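Side-chain contacts in alpha-galacturonidase (Bacillus subtilis, PDB 3FEF), which hydrolyses alpha-1,4-linked galacturonides such as di-galacturonate, using NAD(+) and manganese as cofactors: residues A[20-25]-A[327-332]; A[333-338]-A[371-376]; A[79-84]-A[127-132]. All coordinates share one frame; numbering follows the deposited sequence.

Interaction 1 (A[20-25]-A[327-332]); sequences RSLMSD and EGVNII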
ATOM      1  N   ARG A  20     -10.359 -39.766   9.946  1.00 35.13           N
ATOM      2  CA  ARG A  20     -11.519 -40.625   9.677  1.00 37.50           C
ATOM      3  C   ARG A  20     -12.430 -40.019   8.612  1.00 38.20           C
ATOM      4  O   ARG A  20     -12.825 -40.686   7.654  1.00 38.21           O
ATOM      5  CB  ARG A  20     -12.339 -40.834  10.955  1.00 37.04           C
ATOM      6  CG  ARG A  20     -11.654 -41.668  11.995  1.00 37.32           C
ATOM      7  CD  ARG A  20     -11.356 -43.055  11.467  1.00 38.40           C
ATOM      8  NE  ARG A  20     -10.358 -43.686  12.312  1.00 36.97           N
ATOM      9  CZ  ARG A  20     -10.634 -44.224  13.493  1.00 38.28           C
ATOM     10  NH1 ARG A  20     -11.886 -44.222  13.931  1.00 34.57           N
ATOM     11  NH2 ARG A  20      -9.660 -44.762  14.229  1.00 36.65           N
ATOM     12  N   SER A  21     -12.755 -38.751   8.792  1.00 36.92           N
ATOM     13  CA  SER A  21     -13.549 -38.022   7.823  1.00 38.96           C
ATOM     14  C   SER A  21     -12.880 -38.022   6.441  1.00 38.85           C
ATOM     15  O   SER A  21     -13.524 -38.259   5.418  1.00 38.78           O
ATOM     16  CB  SER A  21     -13.796 -36.602   8.323  1.00 40.07           C
ATOM     17  OG  SER A  21     -13.470 -35.674   7.303  1.00 45.60           O
ATOM     18  N   LEU A  22     -11.577 -37.788   6.408  1.00 37.23           N
ATOM     19  CA  LEU A  22     -10.844 -37.907   5.160  1.00 37.17           C
ATOM     20  C   LEU A  22     -10.999 -39.316   4.561  1.00 35.91           C
ATOM     21  O   LEU A  22     -11.210 -39.475   3.362  1.00 35.66           O
ATOM     22  CB  LEU A  22      -9.366 -37.581   5.381  1.00 37.27           C
ATOM     23  CG  LEU A  22      -8.423 -38.038   4.272  1.00 40.66           C
ATOM     24  CD1 LEU A  22      -8.533 -37.117   3.062  1.00 41.54           C
ATOM     25  CD2 LEU A  22      -6.974 -38.143   4.775  1.00 41.20           C
HETATM   26  N   MSE A  23     -10.882 -40.342   5.391  1.00 35.16           N
HETATM   27  CA  MSE A  23     -10.979 -41.718   4.893  1.00 37.03           C
HETATM   28  C   MSE A  23     -12.338 -42.013   4.261  1.00 32.12           C
HETATM   29  O   MSE A  23     -12.419 -42.557   3.159  1.00 31.74           O
HETATM   30  CB  MSE A  23     -10.695 -42.714   6.013  1.00 39.82           C
HETATM   31  CG  MSE A  23      -9.259 -42.694   6.458  1.00 45.74           C
HETATM   32 SE   MSE A  23      -8.929 -43.836   8.014  1.00 53.22          SE
HETATM   33  CE  MSE A  23      -7.342 -42.898   8.642  1.00 50.77           C
ATOM     34  N   SER A  24     -13.402 -41.648   4.965  1.00 29.60           N
ATOM     35  CA  SER A  24     -14.747 -41.788   4.417  1.00 30.81           C
ATOM     36  C   SER A  24     -14.871 -41.127   3.062  1.00 31.74           C
ATOM     37  O   SER A  24     -15.383 -41.726   2.117  1.00 32.74           O
ATOM     38  CB  SER A  24     -15.787 -41.230   5.379  1.00 28.75           C
ATOM     39  OG  SER A  24     -15.804 -42.026   6.555  1.00 31.12           O
ATOM     40  N   ASP A  25     -14.375 -39.900   2.947  1.00 34.25           N
ATOM     41  CA  ASP A  25     -14.511 -39.174   1.691  1.00 33.56           C
ATOM     42  C   ASP A  25     -13.667 -39.807   0.600  1.00 32.77           C
ATOM     43  O   ASP A  25     -14.097 -39.923  -0.550  1.00 31.85           O
ATOM     44  CB  ASP A  25     -14.228 -37.679   1.879  1.00 35.44           C
ATOM     45  CG  ASP A  25     -15.366 -36.978   2.580  1.00 37.94           C
ATOM     46  OD1 ASP A  25     -16.495 -37.499   2.490  1.00 41.63           O
ATOM     47  OD2 ASP A  25     -15.152 -35.944   3.244  1.00 39.66           O
ATOM     48  N   GLU A 327     -14.888 -30.615   2.879  1.00 34.19           N
ATOM     49  CA  GLU A 327     -14.466 -30.336   1.495  1.00 33.66           C
ATOM     50  C   GLU A 327     -13.021 -30.773   1.192  1.00 32.17           C
ATOM     51  O   GLU A 327     -12.541 -30.652   0.054  1.00 32.17           O
ATOM     52  CB  GLU A 327     -14.656 -28.851   1.151  1.00 36.06           C
ATOM     53  CG  GLU A 327     -16.102 -28.354   1.233  1.00 41.62           C
ATOM     54  CD  GLU A 327     -16.925 -28.620  -0.038  1.00 43.79           C
ATOM     55  OE1 GLU A 327     -16.503 -29.425  -0.894  1.00 42.96           O
ATOM     56  OE2 GLU A 327     -18.012 -28.012  -0.180  1.00 46.25           O
ATOM     57  N   GLY A 328     -12.336 -31.296   2.200  1.00 27.22           N
ATOM     58  CA  GLY A 328     -10.948 -31.719   2.030  1.00 26.68           C
ATOM     59  C   GLY A 328     -10.685 -32.439   0.724  1.00 27.14           C
ATOM     60  O   GLY A 328      -9.866 -32.004  -0.104  1.00 27.92           O
ATOM     61  N   VAL A 329     -11.383 -33.548   0.528  1.00 27.32           N
ATOM     62  CA  VAL A 329     -11.198 -34.369  -0.667  1.00 26.46           C
ATOM     63  C   VAL A 329     -11.634 -33.697  -1.971  1.00 24.91           C
ATOM     64  O   VAL A 329     -11.007 -33.886  -3.018  1.00 24.44           O
ATOM     65  CB  VAL A 329     -11.904 -35.698  -0.491  1.00 28.21           C
ATOM     66  CG1 VAL A 329     -11.906 -36.487  -1.805  1.00 27.40           C
ATOM     67  CG2 VAL A 329     -11.219 -36.477   0.637  1.00 28.76           C
ATOM     68  N   ASN A 330     -12.727 -32.942  -1.915  1.00 23.11           N
ATOM     69  CA  ASN A 330     -13.137 -32.123  -3.035  1.00 22.99           C
ATOM     70  C   ASN A 330     -12.038 -31.122  -3.398  1.00 21.81           C
ATOM     71  O   ASN A 330     -11.766 -30.881  -4.572  1.00 20.93           O
ATOM     72  CB  ASN A 330     -14.419 -31.366  -2.701  1.00 29.47           C
ATOM     73  CG  ASN A 330     -15.644 -32.272  -2.687  1.00 37.41           C
ATOM     74  OD1 ASN A 330     -15.614 -33.382  -3.219  1.00 38.81           O
ATOM     75  ND2 ASN A 330     -16.731 -31.796  -2.084  1.00 38.37           N
ATOM     76  N   ILE A 331     -11.400 -30.557  -2.375  1.00 22.13           N
ATOM     77  CA  ILE A 331     -10.365 -29.572  -2.573  1.00 23.46           C
ATOM     78  C   ILE A 331      -9.147 -30.239  -3.173  1.00 23.94           C
ATOM     79  O   ILE A 331      -8.510 -29.688  -4.069  1.00 24.33           O
ATOM     80  CB  ILE A 331      -9.968 -28.864  -1.253  1.00 24.51           C
ATOM     81  CG1 ILE A 331     -11.101 -27.956  -0.757  1.00 24.52           C
ATOM     82  CG2 ILE A 331      -8.700 -28.035  -1.454  1.00 22.30           C
ATOM     83  CD1 ILE A 331     -10.755 -27.239   0.552  1.00 23.65           C
ATOM     84  N   ILE A 332      -8.826 -31.433  -2.695  1.00 23.08           N
ATOM     85  CA  ILE A 332      -7.698 -32.168  -3.263  1.00 23.24           C
ATOM     86  C   ILE A 332      -7.968 -32.482  -4.745  1.00 24.21           C
ATOM     87  O   ILE A 332      -7.116 -32.260  -5.614  1.00 25.96           O
ATOM     88  CB  ILE A 332      -7.439 -33.472  -2.485  1.00 24.51           C
ATOM     89  CG1 ILE A 332      -6.943 -33.153  -1.076  1.00 24.46           C
ATOM     90  CG2 ILE A 332      -6.462 -34.381  -3.245  1.00 22.79           C
ATOM     91  CD1 ILE A 332      -6.972 -34.370  -0.106  1.00 23.91           C
TER

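Interaction 2 (A[333-338]-A[371-376]); sequences AALLGL and NRVQPI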
ATOM      1  N   ALA A 333      -9.158 -32.992  -5.045  1.00 25.70           N
ATOM      2  CA  ALA A 333      -9.511 -33.250  -6.449  1.00 27.99           C
ATOM      3  C   ALA A 333      -9.354 -31.984  -7.312  1.00 26.38           C
ATOM      4  O   ALA A 333      -8.854 -32.042  -8.431  1.00 23.56           O
ATOM      5  CB  ALA A 333     -10.927 -33.800  -6.566  1.00 24.73           C
ATOM      6  N   ALA A 334      -9.786 -30.840  -6.788  1.00 27.06           N
ATOM      7  CA  ALA A 334      -9.705 -29.604  -7.567  1.00 25.26           C
ATOM      8  C   ALA A 334      -8.229 -29.252  -7.772  1.00 24.96           C
ATOM      9  O   ALA A 334      -7.822 -28.792  -8.835  1.00 25.54           O
ATOM     10  CB  ALA A 334     -10.431 -28.478  -6.856  1.00 23.51           C
ATOM     11  N   LEU A 335      -7.417 -29.484  -6.751  1.00 23.48           N
ATOM     12  CA  LEU A 335      -6.004 -29.153  -6.854  1.00 24.22           C
ATOM     13  C   LEU A 335      -5.318 -30.020  -7.885  1.00 25.41           C
ATOM     14  O   LEU A 335      -4.323 -29.613  -8.465  1.00 23.88           O
ATOM     15  CB  LEU A 335      -5.316 -29.249  -5.490  1.00 24.98           C
ATOM     16  CG  LEU A 335      -5.654 -28.057  -4.584  1.00 23.09           C
ATOM     17  CD1 LEU A 335      -5.164 -28.304  -3.177  1.00 21.35           C
ATOM     18  CD2 LEU A 335      -5.045 -26.774  -5.150  1.00 24.00           C
ATOM     19  N   LEU A 336      -5.867 -31.205  -8.134  1.00 27.59           N
ATOM     20  CA  LEU A 336      -5.294 -32.117  -9.137  1.00 28.19           C
ATOM     21  C   LEU A 336      -5.862 -31.892 -10.532  1.00 29.71           C
ATOM     22  O   LEU A 336      -5.455 -32.545 -11.501  1.00 27.59           O
ATOM     23  CB  LEU A 336      -5.494 -33.573  -8.716  1.00 28.77           C
ATOM     24  CG  LEU A 336      -4.751 -33.913  -7.415  1.00 29.46           C
ATOM     25  CD1 LEU A 336      -5.321 -35.139  -6.749  1.00 31.01           C
ATOM     26  CD2 LEU A 336      -3.266 -34.079  -7.685  1.00 30.37           C
ATOM     27  N   GLY A 337      -6.794 -30.951 -10.642  1.00 29.75           N
ATOM     28  CA  GLY A 337      -7.375 -30.638 -11.937  1.00 29.42           C
ATOM     29  C   GLY A 337      -8.597 -31.477 -12.249  1.00 30.52           C
ATOM     30  O   GLY A 337      -9.107 -31.426 -13.356  1.00 31.45           O
ATOM     31  N   LEU A 338      -9.101 -32.219 -11.265  1.00 30.34           N
ATOM     32  CA  LEU A 338     -10.224 -33.130 -11.508  1.00 33.05           C
ATOM     33  C   LEU A 338     -11.565 -32.472 -11.277  1.00 35.13           C
ATOM     34  O   LEU A 338     -12.592 -33.141 -11.237  1.00 38.49           O
ATOM     35  CB  LEU A 338     -10.109 -34.374 -10.625  1.00 31.11           C
ATOM     36  CG  LEU A 338      -8.766 -35.097 -10.794  1.00 31.92           C
ATOM     37  CD1 LEU A 338      -8.621 -36.195  -9.771  1.00 32.79           C
ATOM     38  CD2 LEU A 338      -8.622 -35.644 -12.203  1.00 32.49           C
ATOM     39  N   ASN A 371      -3.570 -27.108  -9.144  1.00 23.63           N
ATOM     40  CA  ASN A 371      -2.375 -26.500  -8.570  1.00 25.94           C
ATOM     41  C   ASN A 371      -2.539 -24.989  -8.347  1.00 29.52           C
ATOM     42  O   ASN A 371      -1.566 -24.249  -8.483  1.00 29.55           O
ATOM     43  CB  ASN A 371      -1.152 -26.743  -9.477  1.00 26.76           C
ATOM     44  CG  ASN A 371       0.183 -26.386  -8.797  1.00 29.71           C
ATOM     45  OD1 ASN A 371       0.390 -26.670  -7.620  1.00 31.07           O
ATOM     46  ND2 ASN A 371       1.094 -25.784  -9.548  1.00 27.98           N
ATOM     47  N   ARG A 372      -3.754 -24.545  -8.002  1.00 25.87           N
ATOM     48  CA  ARG A 372      -4.049 -23.112  -7.822  1.00 28.69           C
ATOM     49  C   ARG A 372      -5.066 -22.918  -6.729  1.00 26.45           C
ATOM     50  O   ARG A 372      -6.157 -23.487  -6.802  1.00 24.92           O
ATOM     51  CB  ARG A 372      -4.666 -22.512  -9.101  1.00 26.80           C
ATOM     52  CG  ARG A 372      -3.807 -21.571  -9.861  1.00 33.35           C
ATOM     53  CD  ARG A 372      -3.616 -22.074 -11.291  1.00 39.08           C
ATOM     54  NE  ARG A 372      -4.717 -21.811 -12.209  1.00 39.91           N
ATOM     55  CZ  ARG A 372      -5.040 -22.610 -13.234  1.00 42.49           C
ATOM     56  NH1 ARG A 372      -4.380 -23.756 -13.448  1.00 38.89           N
ATOM     57  NH2 ARG A 372      -6.032 -22.269 -14.050  1.00 36.95           N
ATOM     58  N   VAL A 373      -4.735 -22.091  -5.739  1.00 22.68           N
ATOM     59  CA  VAL A 373      -5.752 -21.603  -4.808  1.00 21.45           C
ATOM     60  C   VAL A 373      -5.710 -20.080  -4.856  1.00 21.56           C
ATOM     61  O   VAL A 373      -4.711 -19.485  -4.517  1.00 26.19           O
ATOM     62  CB  VAL A 373      -5.476 -22.079  -3.361  1.00 24.45           C
ATOM     63  CG1 VAL A 373      -6.488 -21.444  -2.368  1.00 22.83           C
ATOM     64  CG2 VAL A 373      -5.490 -23.602  -3.293  1.00 20.75           C
ATOM     65  N   GLN A 374      -6.794 -19.450  -5.279  1.00 22.28           N
ATOM     66  CA  GLN A 374      -6.768 -18.047  -5.580  1.00 21.39           C
ATOM     67  C   GLN A 374      -7.908 -17.341  -4.850  1.00 21.73           C
ATOM     68  O   GLN A 374      -9.090 -17.511  -5.173  1.00 22.94           O
ATOM     69  CB  GLN A 374      -6.870 -17.834  -7.086  1.00 22.31           C
ATOM     70  CG  GLN A 374      -5.843 -18.624  -7.904  1.00 26.65           C
ATOM     71  CD  GLN A 374      -5.947 -18.340  -9.399  1.00 27.01           C
ATOM     72  OE1 GLN A 374      -6.889 -18.754 -10.050  1.00 28.20           O
ATOM     73  NE2 GLN A 374      -4.982 -17.620  -9.934  1.00 28.90           N
ATOM     74  N   PRO A 375      -7.546 -16.550  -3.847  1.00 19.45           N
ATOM     75  CA  PRO A 375      -8.546 -15.852  -3.045  1.00 18.48           C
ATOM     76  C   PRO A 375      -9.407 -14.925  -3.915  1.00 18.77           C
ATOM     77  O   PRO A 375      -8.943 -14.366  -4.912  1.00 21.53           O
ATOM     78  CB  PRO A 375      -7.709 -15.051  -2.037  1.00 19.20           C
ATOM     79  CG  PRO A 375      -6.388 -15.833  -1.908  1.00 19.90           C
ATOM     80  CD  PRO A 375      -6.170 -16.411  -3.327  1.00 19.00           C
ATOM     81  N   ILE A 376     -10.660 -14.806  -3.533  1.00 18.55           N
ATOM     82  CA  ILE A 376     -11.615 -13.941  -4.185  1.00 19.22           C
ATOM     83  C   ILE A 376     -11.761 -12.670  -3.334  1.00 19.74           C
ATOM     84  O   ILE A 376     -11.930 -12.747  -2.122  1.00 18.91           O
ATOM     85  CB  ILE A 376     -12.959 -14.699  -4.312  1.00 18.80           C
ATOM     86  CG1 ILE A 376     -12.811 -15.821  -5.354  1.00 17.51           C
ATOM     87  CG2 ILE A 376     -14.101 -13.755  -4.667  1.00 21.00           C
ATOM     88  CD1 ILE A 376     -13.915 -16.858  -5.348  1.00 16.46           C
TER

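Interaction 3 (A[79-84]-A[127-132]); sequences VIISIL and AEIARA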
ATOM      1  N   VAL A  79      -0.285 -32.618   1.560  1.00 25.71           N
ATOM      2  CA  VAL A  79       0.044 -32.764   2.991  1.00 24.25           C
ATOM      3  C   VAL A  79      -1.116 -32.240   3.824  1.00 26.75           C
ATOM      4  O   VAL A  79      -1.506 -31.069   3.721  1.00 27.72           O
ATOM      5  CB  VAL A  79       1.364 -32.032   3.391  1.00 24.90           C
ATOM      6  CG1 VAL A  79       1.708 -32.305   4.837  1.00 21.62           C
ATOM      7  CG2 VAL A  79       2.519 -32.496   2.508  1.00 23.39           C
ATOM      8  N   ILE A  80      -1.689 -33.123   4.632  1.00 25.13           N
ATOM      9  CA  ILE A  80      -2.764 -32.756   5.518  1.00 22.81           C
ATOM     10  C   ILE A  80      -2.209 -32.734   6.929  1.00 26.05           C
ATOM     11  O   ILE A  80      -1.454 -33.632   7.327  1.00 24.93           O
ATOM     12  CB  ILE A  80      -3.883 -33.794   5.442  1.00 25.93           C
ATOM     13  CG1 ILE A  80      -4.418 -33.869   4.007  1.00 23.21           C
ATOM     14  CG2 ILE A  80      -4.980 -33.495   6.477  1.00 24.02           C
ATOM     15  CD1 ILE A  80      -5.380 -34.983   3.824  1.00 28.90           C
ATOM     16  N   ILE A  81      -2.570 -31.699   7.681  1.00 24.70           N
ATOM     17  CA  ILE A  81      -2.113 -31.570   9.054  1.00 24.75           C
ATOM     18  C   ILE A  81      -3.295 -31.432   9.992  1.00 27.08           C
ATOM     19  O   ILE A  81      -4.098 -30.486   9.892  1.00 23.36           O
ATOM     20  CB  ILE A  81      -1.204 -30.341   9.265  1.00 24.66           C
ATOM     21  CG1 ILE A  81      -0.119 -30.293   8.188  1.00 22.76           C
ATOM     22  CG2 ILE A  81      -0.611 -30.364  10.686  1.00 22.23           C
ATOM     23  CD1 ILE A  81       0.658 -28.958   8.161  1.00 23.44           C
ATOM     24  N   SER A  82      -3.381 -32.380  10.911  1.00 23.87           N
ATOM     25  CA  SER A  82      -4.404 -32.368  11.914  1.00 29.54           C
ATOM     26  C   SER A  82      -3.855 -32.950  13.203  1.00 31.68           C
ATOM     27  O   SER A  82      -4.053 -34.132  13.489  1.00 31.95           O
ATOM     28  CB  SER A  82      -5.566 -33.221  11.434  1.00 32.13           C
ATOM     29  OG  SER A  82      -6.360 -33.578  12.523  1.00 36.79           O
ATOM     30  N   ILE A  83      -3.136 -32.134  13.963  1.00 34.67           N
ATOM     31  CA  ILE A  83      -2.534 -32.587  15.211  1.00 34.33           C
ATOM     32  C   ILE A  83      -3.069 -31.802  16.388  1.00 35.58           C
ATOM     33  O   ILE A  83      -3.718 -30.762  16.227  1.00 33.08           O
ATOM     34  CB  ILE A  83      -1.018 -32.391  15.222  1.00 35.67           C
ATOM     35  CG1 ILE A  83      -0.683 -30.913  15.040  1.00 35.71           C
ATOM     36  CG2 ILE A  83      -0.332 -33.267  14.161  1.00 34.09           C
ATOM     37  CD1 ILE A  83       0.777 -30.644  15.079  1.00 36.74           C
ATOM     38  N   LEU A  84      -2.783 -32.312  17.577  1.00 38.57           N
ATOM     39  CA  LEU A  84      -3.079 -31.614  18.814  1.00 40.54           C
ATOM     40  C   LEU A  84      -1.757 -31.075  19.338  1.00 41.38           C
ATOM     41  O   LEU A  84      -0.822 -31.843  19.571  1.00 38.42           O
ATOM     42  CB  LEU A  84      -3.696 -32.572  19.833  1.00 42.24           C
ATOM     43  CG  LEU A  84      -3.870 -31.983  21.235  1.00 44.90           C
ATOM     44  CD1 LEU A  84      -4.972 -30.910  21.259  1.00 44.04           C
ATOM     45  CD2 LEU A  84      -4.148 -33.090  22.254  1.00 45.17           C
ATOM     46  N   ALA A 127       6.812 -24.748  12.824  1.00 25.76           N
ATOM     47  CA  ALA A 127       8.101 -24.366  12.256  1.00 26.00           C
ATOM     48  C   ALA A 127       8.825 -25.618  11.782  1.00 28.41           C
ATOM     49  O   ALA A 127       9.399 -25.637  10.691  1.00 29.73           O
ATOM     50  CB  ALA A 127       8.954 -23.623  13.293  1.00 25.22           C
ATOM     51  N   GLU A 128       8.789 -26.667  12.604  1.00 28.00           N
ATOM     52  CA  GLU A 128       9.427 -27.938  12.262  1.00 31.11           C
ATOM     53  C   GLU A 128       8.731 -28.629  11.079  1.00 28.60           C
ATOM     54  O   GLU A 128       9.378 -29.165  10.187  1.00 29.58           O
ATOM     55  CB  GLU A 128       9.478 -28.890  13.479  1.00 34.28           C
ATOM     56  CG  GLU A 128      10.071 -30.269  13.122  1.00 40.36           C
ATOM     57  CD  GLU A 128      10.387 -31.159  14.326  1.00 47.26           C
ATOM     58  OE1 GLU A 128       9.618 -31.174  15.321  1.00 50.07           O
ATOM     59  OE2 GLU A 128      11.417 -31.876  14.266  1.00 51.43           O
ATOM     60  N   ILE A 129       7.406 -28.619  11.076  1.00 28.26           N
ATOM     61  CA  ILE A 129       6.656 -29.153   9.943  1.00 25.01           C
ATOM     62  C   ILE A 129       6.974 -28.362   8.675  1.00 24.24           C
ATOM     63  O   ILE A 129       7.249 -28.931   7.618  1.00 22.23           O
ATOM     64  CB  ILE A 129       5.154 -29.152  10.234  1.00 26.23           C
ATOM     65  CG1 ILE A 129       4.823 -30.266  11.241  1.00 25.92           C
ATOM     66  CG2 ILE A 129       4.379 -29.336   8.953  1.00 28.36           C
ATOM     67  CD1 ILE A 129       3.401 -30.146  11.869  1.00 26.54           C
ATOM     68  N   ALA A 130       6.986 -27.040   8.785  1.00 24.02           N
ATOM     69  CA  ALA A 130       7.278 -26.216   7.609  1.00 28.65           C
ATOM     70  C   ALA A 130       8.671 -26.469   7.025  1.00 29.61           C
ATOM     71  O   ALA A 130       8.857 -26.406   5.801  1.00 29.77           O
ATOM     72  CB  ALA A 130       7.086 -24.707   7.923  1.00 26.45           C
ATOM     73  N   ARG A 131       9.655 -26.728   7.891  1.00 28.96           N
ATOM     74  CA  ARG A 131      11.016 -26.962   7.414  1.00 27.13           C
ATOM     75  C   ARG A 131      11.092 -28.320   6.740  1.00 26.10           C
ATOM     76  O   ARG A 131      11.826 -28.497   5.772  1.00 28.71           O
ATOM     77  CB  ARG A 131      12.046 -26.828   8.550  1.00 29.49           C
ATOM     78  CG  ARG A 131      12.331 -25.370   8.951  1.00 31.60           C
ATOM     79  CD  ARG A 131      13.523 -25.248   9.908  1.00 33.09           C
ATOM     80  NE  ARG A 131      13.159 -25.779  11.210  1.00 38.11           N
ATOM     81  CZ  ARG A 131      12.685 -25.048  12.221  1.00 39.17           C
ATOM     82  NH1 ARG A 131      12.536 -23.731  12.086  1.00 39.14           N
ATOM     83  NH2 ARG A 131      12.368 -25.644  13.365  1.00 35.86           N
ATOM     84  N   ALA A 132      10.294 -29.267   7.229  1.00 24.48           N
ATOM     85  CA  ALA A 132      10.263 -30.618   6.650  1.00 25.98           C
ATOM     86  C   ALA A 132       9.593 -30.627   5.285  1.00 26.94           C
ATOM     87  O   ALA A 132      10.091 -31.228   4.330  1.00 28.26           O
ATOM     88  CB  ALA A 132       9.549 -31.585   7.600  1.00 23.71           C
TER

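Interaction 1 (A[20-25]-A[327-332])
V329 sends CG2 into the angle between L22 and D25 because its chi1 of 171° sets that methyl anti to the carbonyl carbon and beside the backbone N, while CG1 goes anti to the N. L22, also with its CG anti to the backbone N (chi1 164°), carries CD1 over from its flank of helix 18-28. L22 CD1 meets V329 CG2 at 3.7 Å, the two side chains crossing at about a right angle. On the neighbouring turn D25 offers a carbon, not its carboxylate: D25 CB lies 3.5 Å from V329 CG2, so a single methyl touches both residues. I332, one turn beyond V329, adds a looser touch, its CD1 standing 4.5 Å from L22 CD1. The axes of the two short helical segments approach to 9.9 Å and cross at -59°, and D25 and V329 are the nearest pair along the backbones. No hydrogen bond joins the segments. The first helix of the Rossmann domain and this helix of the C-terminal region are therefore held together here by close packing of buried apolar groups, and the D25 carboxylate, hydrogen-bonded through OD2 to S324 OG, is not used across the contact.

Interaction 2 (A[333-338]-A[371-376])
L335 and N371 bring the two backbones together, their CA atoms 4.8 Å apart where helix 328-335 runs out and strand 372-375 is about to start. N371 N donates to L335 O over 2.7 Å, with an N-H...O angle of 153° and the donor tilted 23° from the carbonyl plane. N371 itself has positive phi and psi, as suits a tight turn between strands 361-369 and 372-375. On the other side the helix closes in a Schellman motif: G337 takes positive phi, and L338 N reaches back to A333 O at 2.9 Å while G337 N bonds to A334 O. The side-chain contact rests on one leucine branch. With CG anti to the carbonyl carbon (chi1 -76°), L335 extends CD2 over the start of the strand, 3.8 Å from R372 N and 3.7 Å from V373 CG2. W141 packs against both L335 and V373, and its NE1 also bonds to N371 OD1, so one indole serves the apolar and polar parts of the contact. Q374 NE2 hydrogen-bonds N200 OD1 of a second subunit, making strand 372-375 part of the interface. Here a Schellman-terminated helix end docks at the turn of a beta hairpin, in an antiparallel sheet of the C-terminal region.

Interaction 3 (A[79-84]-A[127-132])
I129 of helix 112-136 meets I81 and I83, and every touch between the two segments is apolar. I81, the last residue of strand 78-81, and I129 lie alongside each other, pointing opposite ways, so each lays its longer branch beside the other's shorter one: I81 CD1 is 3.8 Å from I129 CG2, and I81 CG2 is 4.2 Å from I129 CD1. Both isoleucines hold CG1 anti to the carbonyl carbon and CG2 anti to the backbone N (chi1 -49° in I81 and -73° in I129), the same placement of branches in each.

I83 comes in differently. Two residues further on, beyond the strand end, it reaches toward I129 tip to tip, its CD1 4.2 Å from I129 CD1. Its CG1 is flanked by both the backbone N and the carbonyl carbon (chi1 60°), and the extended second torsion then carries CD1 out to the helix. I129 CD1 thus lies against both I81 CG2 and I83 CD1. The same patch is broadened by F126, which packs on I81 and I83, and by I125, which touches I83.

No hydrogen bond passes between the segments. The polar bonds nearby run to other parts of the chain: the backbone of I81 pairs with I143 in the parallel sheet, and past the strand end I83 N bonds to T146 OG1.

The nearest atoms of the I83 side chain and G12, a residue probably belonging to the NAD(+) site, are about 4 Å apart. Helix 112-136 rests on the Rossmann sheet through shape-matched aliphatic branches, and with no directional bond between the segments the fit here depends on methyl packing, right at the strand end that neighbours the probable cofactor site.

Interactions 1 and 3 touch directly, though their centres are 18 Å apart: I80 CD1, on strand 78-81, lies 3.7 Å from L22 CD2 and also packs against I332. Helix 18-28 and helix 112-136 are thereby linked through one central strand of the parallel sheet. The centres of interactions 1 and 2 are 15 Å apart, and the two share helix 328-335, whose start packs on the Rossmann domain and whose end docks on the antiparallel sheet. Along the chain, interaction 3 is nested within the loop closed by interaction 1, and interaction 2 follows both. Together they run from the nucleotide-binding core, across the join with the C-terminal region, to a subunit interface of the tetramer.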